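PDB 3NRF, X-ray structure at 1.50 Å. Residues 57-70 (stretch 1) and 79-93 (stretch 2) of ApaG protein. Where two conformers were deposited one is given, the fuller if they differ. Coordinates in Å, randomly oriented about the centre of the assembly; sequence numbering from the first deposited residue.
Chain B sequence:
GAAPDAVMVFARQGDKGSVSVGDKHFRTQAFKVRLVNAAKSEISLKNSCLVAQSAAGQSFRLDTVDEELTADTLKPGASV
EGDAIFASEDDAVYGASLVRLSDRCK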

ATOM      1  N   GLY B  57     -12.777   2.703  18.414  1.00 20.13           N
ATOM      2  CA  GLY B  57     -14.084   3.342  18.437  1.00 19.58           C
ATOM      3  C   GLY B  57     -14.074   4.798  17.978  1.00 22.35           C
ATOM      4  O   GLY B  57     -15.035   5.517  18.179  1.00 23.82           O
ATOM      5  N   GLN B  58     -12.963   5.266  17.425  1.00 17.04           N
ATOM      6  CA  GLN B  58     -12.907   6.616  16.894  1.00 17.76           C
ATOM      7  C   GLN B  58     -13.639   6.623  15.550  1.00 20.37           C
ATOM      8  O   GLN B  58     -13.419   5.720  14.745  1.00 17.93           O
ATOM      9  CB  GLN B  58     -11.432   7.029  16.634  1.00 18.33           C
ATOM     10  CG  GLN B  58     -11.297   8.510  16.243  1.00 20.55           C
ATOM     11  CD  GLN B  58      -9.871   8.983  16.033  1.00 22.46           C
ATOM     12  OE1 GLN B  58      -8.895   8.209  16.083  1.00 20.43           O
ATOM     13  NE2 GLN B  58      -9.749  10.252  15.741  1.00 21.24           N
ATOM     14  N   SER B  59     -14.497   7.634  15.315  1.00 14.11           N
ATOM     15  CA  SER B  59     -15.265   7.805  14.105  0.50 13.93           C
ATOM     16  C   SER B  59     -14.584   8.843  13.228  1.00 16.04           C
ATOM     17  O   SER B  59     -13.951   9.757  13.746  1.00 17.92           O
ATOM     18  CB  SER B  59     -16.661   8.351  14.426  0.50 16.24           C
ATOM     19  OG  SER B  59     -17.269   7.605  15.464  0.50 19.14           O
ATOM     20  N   PHE B  60     -14.746   8.702  11.936  1.00 13.97           N
ATOM     21  CA  PHE B  60     -14.206   9.627  10.955  1.00 14.34           C
ATOM     22  C   PHE B  60     -15.319  10.173  10.086  1.00 14.67           C
ATOM     23  O   PHE B  60     -16.182   9.411   9.584  1.00 19.55           O
ATOM     24  CB  PHE B  60     -13.102   8.947  10.134  1.00 16.63           C
ATOM     25  CG  PHE B  60     -12.039   8.366  10.993  1.00 15.13           C
ATOM     26  CD1 PHE B  60     -11.065   9.184  11.590  1.00 14.85           C
ATOM     27  CD2 PHE B  60     -12.009   7.013  11.276  1.00 17.01           C
ATOM     28  CE1 PHE B  60     -10.154   8.678  12.470  1.00 17.76           C
ATOM     29  CE2 PHE B  60     -11.048   6.507  12.170  1.00 15.63           C
ATOM     30  CZ  PHE B  60     -10.111   7.357  12.725  1.00 17.05           C
ATOM     31  N   ARG B  61     -15.227  11.489   9.878  1.00 19.07           N
ATOM     32  CA  ARG B  61     -16.233  12.173   9.088  1.00 23.25           C
ATOM     33  C   ARG B  61     -16.135  11.846   7.595  1.00 19.03           C
ATOM     34  O   ARG B  61     -15.035  11.605   7.041  1.00 18.27           O
ATOM     35  CB  ARG B  61     -16.220  13.692   9.294  1.00 27.80           C
ATOM     36  CG  ARG B  61     -15.055  14.384   8.694  1.00 25.00           C
ATOM     37  CD  ARG B  61     -15.123  15.951   8.781  1.00 26.01           C
ATOM     38  NE  ARG B  61     -13.919  16.421   8.109  1.00 19.97           N
ATOM     39  CZ  ARG B  61     -13.824  16.686   6.810  1.00 21.22           C
ATOM     40  NH1 ARG B  61     -14.893  16.648   6.019  1.00 22.14           N
ATOM     41  NH2 ARG B  61     -12.648  17.025   6.299  1.00 26.60           N
ATOM     42  N   LEU B  62     -17.303  11.827   6.993  1.00 18.93           N
ATOM     43  CA  LEU B  62     -17.495  11.559   5.589  1.00 17.65           C
ATOM     44  C   LEU B  62     -17.285  12.875   4.874  1.00 21.57           C
ATOM     45  O   LEU B  62     -18.058  13.816   5.069  1.00 21.07           O
ATOM     46  CB  LEU B  62     -18.902  10.998   5.330  1.00 22.73           C
ATOM     47  CG  LEU B  62     -19.315  10.681   3.915  1.00 25.38           C
ATOM     48  CD1 LEU B  62     -18.367   9.604   3.341  1.00 20.89           C
ATOM     49  CD2 LEU B  62     -20.767  10.233   3.766  1.00 26.81           C
ATOM     50  N   ASP B  63     -16.218  12.951   4.072  1.00 17.94           N
ATOM     51  CA  ASP B  63     -15.896  14.156   3.322  1.00 15.92           C
ATOM     52  C   ASP B  63     -16.682  14.284   2.020  1.00 17.92           C
ATOM     53  O   ASP B  63     -17.251  15.369   1.740  1.00 18.70           O
ATOM     54  CB  ASP B  63     -14.388  14.236   3.073  1.00 16.25           C
ATOM     55  CG  ASP B  63     -13.977  15.603   2.521  1.00 18.76           C
ATOM     56  OD1 ASP B  63     -14.117  16.617   3.239  1.00 21.83           O
ATOM     57  OD2 ASP B  63     -13.487  15.664   1.387  1.00 23.86           O
ATOM     58  N   THR B  64     -16.724  13.220   1.197  1.00 16.30           N
ATOM     59  CA  THR B  64     -17.523  13.202  -0.029  1.00 16.52           C
ATOM     60  C   THR B  64     -18.060  11.777  -0.221  1.00 16.32           C
ATOM     61  O   THR B  64     -17.485  10.798   0.327  1.00 15.28           O
ATOM     62  CB  THR B  64     -16.752  13.634  -1.294  1.00 23.12           C
ATOM     63  OG1 THR B  64     -15.628  12.791  -1.463  1.00 22.15           O
ATOM     64  CG2 THR B  64     -16.268  15.111  -1.190  1.00 21.59           C
ATOM     65  N   VAL B  65     -19.126  11.674  -1.000  1.00 19.02           N
ATOM     66  CA  VAL B  65     -19.745  10.391  -1.263  1.00 21.93           C
ATOM     67  C   VAL B  65     -20.475  10.401  -2.610  1.00 23.08           C
ATOM     68  O   VAL B  65     -21.075  11.422  -3.027  1.00 23.68           O
ATOM     69  CB  VAL B  65     -20.741  10.034  -0.104  1.00 25.77           C
ATOM     70  CG1 VAL B  65     -21.959  10.969  -0.132  1.00 26.69           C
ATOM     71  CG2 VAL B  65     -21.180   8.589  -0.184  1.00 21.33           C
ATOM     72  N   ASP B  66     -20.418   9.279  -3.309  1.00 19.60           N
ATOM     73  CA  ASP B  66     -21.125   9.176  -4.567  1.00 21.82           C
ATOM     74  C   ASP B  66     -22.617   9.266  -4.338  1.00 25.01           C
ATOM     75  O   ASP B  66     -23.146   8.742  -3.371  1.00 23.13           O
ATOM     76  CB  ASP B  66     -20.822   7.864  -5.326  1.00 23.71           C
ATOM     77  CG  ASP B  66     -19.454   7.851  -5.993  1.00 24.62           C
ATOM     78  OD1 ASP B  66     -18.849   8.902  -6.211  1.00 25.72           O
ATOM     79  OD2 ASP B  66     -18.997   6.745  -6.334  1.00 26.43           O
ATOM     80  N   GLU B  67     -23.311   9.856  -5.305  1.00 23.43           N
ATOM     81  CA  GLU B  67     -24.770   9.995  -5.247  1.00 31.42           C
ATOM     82  C   GLU B  67     -25.532   8.671  -5.024  1.00 24.24           C
ATOM     83  O   GLU B  67     -26.535   8.642  -4.284  1.00 25.39           O
ATOM     84  CB  GLU B  67     -25.275  10.666  -6.529  1.00 41.32           C
ATOM     85  CG  GLU B  67     -26.750  11.024  -6.494  1.00 46.10           C
ATOM     86  CD  GLU B  67     -27.231  11.633  -7.794  1.00 47.78           C
ATOM     87  OE1 GLU B  67     -26.397  12.171  -8.564  1.00 49.45           O
ATOM     88  OE2 GLU B  67     -28.454  11.564  -8.040  1.00 54.19           O
ATOM     89  N   GLU B  68     -25.058   7.593  -5.649  1.00 26.40           N
ATOM     90  CA  GLU B  68     -25.685   6.286  -5.520  1.00 26.72           C
ATOM     91  C   GLU B  68     -25.841   5.817  -4.073  1.00 21.11           C
ATOM     92  O   GLU B  68     -26.807   5.109  -3.749  1.00 26.67           O
ATOM     93  CB  GLU B  68     -24.903   5.225  -6.309  1.00 28.47           C
ATOM     94  CG  GLU B  68     -25.029   5.338  -7.799  1.00 36.00           C
ATOM     95  CD  GLU B  68     -24.167   6.420  -8.426  1.00 32.81           C
ATOM     96  OE1 GLU B  68     -23.404   7.153  -7.730  1.00 35.57           O
ATOM     97  OE2 GLU B  68     -24.283   6.540  -9.661  1.00 39.87           O
ATOM     98  N   LEU B  69     -24.918   6.221  -3.198  1.00 24.79           N
ATOM     99  CA  LEU B  69     -24.987   5.819  -1.774  1.00 20.03           C
ATOM    100  C   LEU B  69     -25.952   6.692  -0.930  1.00 24.91           C
ATOM    101  O   LEU B  69     -26.202   6.357   0.231  1.00 26.41           O
ATOM    102  CB  LEU B  69     -23.583   5.747  -1.135  1.00 19.05           C
ATOM    103  CG  LEU B  69     -22.646   4.683  -1.702  1.00 17.65           C
ATOM    104  CD1 LEU B  69     -21.224   4.913  -1.318  1.00 17.53           C
ATOM    105  CD2 LEU B  69     -23.145   3.252  -1.335  1.00 21.63           C
ATOM    106  N   THR B  70     -26.479   7.771  -1.522  1.00 26.14           N
ATOM    107  CA  THR B  70     -27.367   8.735  -0.847  1.00 28.61           C
ATOM    108  C   THR B  70     -28.864   8.391  -1.036  1.00 30.39           C
ATOM    109  O   THR B  70     -29.739   9.208  -0.751  1.00 32.01           O
ATOM    110  CB  THR B  70     -27.118  10.193  -1.330  1.00 27.11           C
ATOM    111  OG1 THR B  70     -27.611  10.364  -2.665  1.00 35.43           O
ATOM    112  CG2 THR B  70     -25.635  10.566  -1.280  1.00 32.71           C
ATOM    113  N   SER B  79     -29.492  -3.691  -3.880  1.00 24.63           N
ATOM    114  CA  SER B  79     -28.149  -3.211  -3.570  0.50 25.08           C
ATOM    115  C   SER B  79     -27.826  -1.925  -4.327  1.00 26.15           C
ATOM    116  O   SER B  79     -28.319  -1.740  -5.461  1.00 23.34           O
ATOM    117  CB  SER B  79     -27.115  -4.258  -4.016  0.50 27.58           C
ATOM    118  OG  SER B  79     -27.387  -5.549  -3.488  0.50 25.83           O
ATOM    119  N   VAL B  80     -27.012  -1.067  -3.719  1.00 19.46           N
ATOM    120  CA  VAL B  80     -26.477   0.112  -4.327  1.00 19.68           C
ATOM    121  C   VAL B  80     -24.986   0.111  -3.957  1.00 21.16           C
ATOM    122  O   VAL B  80     -24.566  -0.481  -2.951  1.00 20.97           O
ATOM    123  CB  VAL B  80     -27.208   1.420  -3.908  1.00 21.56           C
ATOM    124  CG1 VAL B  80     -28.695   1.391  -4.349  1.00 22.91           C
ATOM    125  CG2 VAL B  80     -27.098   1.659  -2.396  1.00 22.72           C
ATOM    126  N   GLU B  81     -24.182   0.809  -4.730  1.00 18.43           N
ATOM    127  CA  GLU B  81     -22.756   0.827  -4.507  0.67 20.03           C
ATOM    128  C   GLU B  81     -22.130   2.087  -5.045  1.00 17.75           C
ATOM    129  O   GLU B  81     -22.644   2.723  -5.975  1.00 22.95           O
ATOM    130  CB  GLU B  81     -22.126  -0.421  -5.125  0.67 20.06           C
ATOM    131  CG  GLU B  81     -20.621  -0.434  -5.239  0.67 25.42           C
ATOM    132  CD  GLU B  81     -20.084  -1.657  -5.973  0.67 26.65           C
ATOM    133  OE1 GLU B  81     -20.130  -2.794  -5.419  0.67 24.94           O
ATOM    134  OE2 GLU B  81     -19.571  -1.456  -7.107  0.67 30.88           O
ATOM    135  N   GLY B  82     -21.038   2.501  -4.414  1.00 17.09           N
ATOM    136  CA  GLY B  82     -20.282   3.682  -4.823  1.00 19.15           C
ATOM    137  C   GLY B  82     -19.086   3.917  -3.919  1.00 20.08           C
ATOM    138  O   GLY B  82     -18.809   3.138  -3.022  1.00 18.38           O
ATOM    139  N   ASP B  83     -18.378   4.999  -4.155  1.00 18.88           N
ATOM    140  CA  ASP B  83     -17.236   5.395  -3.324  1.00 18.66           C
ATOM    141  C   ASP B  83     -17.607   6.380  -2.240  1.00 17.61           C
ATOM    142  O   ASP B  83     -18.542   7.170  -2.386  1.00 17.90           O
ATOM    143  CB  ASP B  83     -16.162   6.000  -4.194  1.00 20.63           C
ATOM    144  CG  ASP B  83     -15.681   4.999  -5.236  1.00 22.57           C
ATOM    145  OD1 ASP B  83     -15.172   3.937  -4.830  1.00 25.65           O
ATOM    146  OD2 ASP B  83     -15.851   5.249  -6.443  1.00 31.49           O
ATOM    147  N   ALA B  84     -16.884   6.289  -1.133  1.00 17.48           N
ATOM    148  CA  ALA B  84     -17.087   7.158   0.023  1.00 18.67           C
ATOM    149  C   ALA B  84     -15.711   7.521   0.543  1.00 16.01           C
ATOM    150  O   ALA B  84     -14.817   6.638   0.623  1.00 16.92           O
ATOM    151  CB  ALA B  84     -17.886   6.430   1.100  1.00 19.23           C
ATOM    152  N   ILE B  85     -15.474   8.788   0.847  1.00 14.77           N
ATOM    153  CA  ILE B  85     -14.155   9.210   1.310  1.00 12.36           C
ATOM    154  C   ILE B  85     -14.262   9.848   2.691  1.00 13.64           C
ATOM    155  O   ILE B  85     -15.047  10.798   2.860  1.00 14.38           O
ATOM    156  CB  ILE B  85     -13.470  10.222   0.331  1.00 15.50           C
ATOM    157  CG1 ILE B  85     -13.309   9.622  -1.050  1.00 20.37           C
ATOM    158  CG2 ILE B  85     -12.126  10.606   0.840  1.00 15.29           C
ATOM    159  CD1 ILE B  85     -12.653  10.604  -2.059  1.00 21.68           C
ATOM    160  N   PHE B  86     -13.500   9.333   3.639  1.00 13.38           N
ATOM    161  CA  PHE B  86     -13.473   9.784   5.011  1.00 11.88           C
ATOM    162  C   PHE B  86     -12.202  10.524   5.313  1.00 14.62           C
ATOM    163  O   PHE B  86     -11.179  10.339   4.636  1.00 14.94           O
ATOM    164  CB  PHE B  86     -13.691   8.619   5.999  1.00 12.37           C
ATOM    165  CG  PHE B  86     -14.971   7.843   5.756  1.00 15.26           C
ATOM    166  CD1 PHE B  86     -14.990   6.803   4.837  1.00 15.57           C
ATOM    167  CD2 PHE B  86     -16.176   8.180   6.404  1.00 16.94           C
ATOM    168  CE1 PHE B  86     -16.139   6.092   4.579  1.00 16.51           C
ATOM    169  CE2 PHE B  86     -17.336   7.457   6.132  1.00 17.05           C
ATOM    170  CZ  PHE B  86     -17.305   6.406   5.227  1.00 16.53           C
ATOM    171  N   ALA B  87     -12.222  11.303   6.384  1.00 15.81           N
ATOM    172  CA  ALA B  87     -11.093  12.190   6.717  1.00 14.42           C
ATOM    173  C   ALA B  87     -10.763  12.288   8.196  1.00 15.12           C
ATOM    174  O   ALA B  87     -11.592  12.040   9.077  1.00 15.67           O
ATOM    175  CB  ALA B  87     -11.419  13.629   6.209  1.00 14.79           C
ATOM    176  N   SER B  88      -9.516  12.622   8.445  1.00 14.50           N
ATOM    177  CA  SER B  88      -8.991  12.967   9.768  1.00 13.60           C
ATOM    178  C   SER B  88      -7.929  14.031   9.589  1.00 15.27           C
ATOM    179  O   SER B  88      -7.335  14.121   8.516  1.00 14.04           O
ATOM    180  CB  SER B  88      -8.401  11.780  10.508  1.00 14.01           C
ATOM    181  OG  SER B  88      -7.343  11.151   9.802  1.00 16.54           O
ATOM    182  N   GLU B  89      -7.666  14.831  10.623  1.00 16.64           N
ATOM    183  CA  GLU B  89      -6.641  15.876  10.477  1.00 17.57           C
ATOM    184  C   GLU B  89      -5.263  15.282  10.422  1.00 16.12           C
ATOM    185  O   GLU B  89      -4.397  15.807   9.693  1.00 19.37           O
ATOM    186  CB  GLU B  89      -6.655  16.828  11.670  1.00 18.11           C
ATOM    187  CG  GLU B  89      -7.985  17.520  11.778  1.00 21.33           C
ATOM    188  CD  GLU B  89      -8.953  16.833  12.747  1.00 25.86           C
ATOM    189  OE1 GLU B  89      -8.981  15.583  12.870  1.00 23.49           O
ATOM    190  OE2 GLU B  89      -9.680  17.583  13.469  1.00 30.28           O
ATOM    191  N   ASP B  90      -5.059  14.231  11.205  1.00 17.64           N
ATOM    192  CA  ASP B  90      -3.831  13.475  11.276  1.00 19.39           C
ATOM    193  C   ASP B  90      -3.962  12.196  10.448  1.00 15.32           C
ATOM    194  O   ASP B  90      -4.801  12.130   9.545  1.00 16.44           O
ATOM    195  CB  ASP B  90      -3.392  13.226  12.735  1.00 20.08           C
ATOM    196  CG  ASP B  90      -4.452  12.503  13.574  1.00 20.94           C
ATOM    197  OD1 ASP B  90      -5.478  12.077  12.978  1.00 18.66           O
ATOM    198  OD2 ASP B  90      -4.270  12.423  14.810  1.00 21.67           O
ATOM    199  N   ASP B  91      -3.142  11.193  10.757  1.00 19.43           N
ATOM    200  CA  ASP B  91      -3.161   9.956  10.024  1.00 17.75           C
ATOM    201  C   ASP B  91      -4.203   8.959  10.546  1.00 16.70           C
ATOM    202  O   ASP B  91      -4.299   7.864  10.003  1.00 20.02           O
ATOM    203  CB  ASP B  91      -1.801   9.261  10.054  1.00 19.85           C
ATOM    204  CG  ASP B  91      -0.793   9.897   9.141  1.00 21.56           C
ATOM    205  OD1 ASP B  91      -1.109  10.912   8.483  1.00 19.71           O
ATOM    206  OD2 ASP B  91       0.304   9.308   9.069  1.00 21.02           O
ATOM    207  N   ALA B  92      -5.025   9.347  11.521  1.00 16.94           N
ATOM    208  CA  ALA B  92      -5.906   8.331  12.173  1.00 17.92           C
ATOM    209  C   ALA B  92      -6.875   7.650  11.232  1.00 16.96           C
ATOM    210  O   ALA B  92      -7.180   6.441  11.433  1.00 16.76           O
ATOM    211  CB  ALA B  92      -6.662   8.926  13.357  1.00 16.26           C
ATOM    212  N   VAL B  93      -7.325   8.356  10.195  1.00 13.50           N
ATOM    213  CA  VAL B  93      -8.258   7.743   9.272  1.00 14.75           C
ATOM    214  C   VAL B  93      -7.679   6.539   8.564  1.00 18.83           C
ATOM    215  O   VAL B  93      -8.418   5.683   8.080  1.00 18.99           O
ATOM    216  CB  VAL B  93      -8.844   8.754   8.300  1.00 13.72           C
ATOM    217  CG1 VAL B  93      -7.772   9.190   7.237  1.00 14.85           C
ATOM    218  CG2 VAL B  93     -10.091   8.255   7.641  1.00 15.87           C
TER
HETATM  219  O   HOH W   1      -7.698  11.952  14.509  1.00 18.51           O
HETATM  220  O   HOH W   2     -12.839  13.017  11.203  1.00 23.84           O

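A β-bulge interrupts the antiparallel pairing of these two strands: between L62 and T64 the register slips by one residue. A classic bulge sets two residues of one strand opposite one of the other, so that one carbonyl can serve two consecutive amides, as happens here. I85 O accepts a short hydrogen bond from D63 N (2.7 Å) and a weak one from T64 N (3.4 Å). Beyond the bulge regular pairing resumes, with I85 N donating to T64 O at 2.9 Å and D66 N to D83 O at 3.0 Å.

Where the strand ends, a side chain takes over from the backbone: D66 OD2 accepts from D83 N at 2.9 Å. G82 suits this crowded site, since a CB there would lie 3.0 Å from D66 CB and 3.5 Å from L69 CG.

At the other end, a water bridges R61 N (3.1 Å) and A87 O (2.7 Å). The buried F60 packs against A92 and V93, in the 3-10 segment beyond the strand; V93 CA sits over its ring face, 3.8 Å from the centroid, and A92 CB lies 3.6 Å from F60 CE1. L62 likewise places CD1 over the F86 ring, 3.7 Å from F86 CE2, and reaches A84 CB at 3.9 Å. R61, more exposed, lays its guanidinium over the small A87 side chain (NH2 to CB 3.6 Å), while its NH1 forms a salt bridge with D63 OD1 at 2.9 Å.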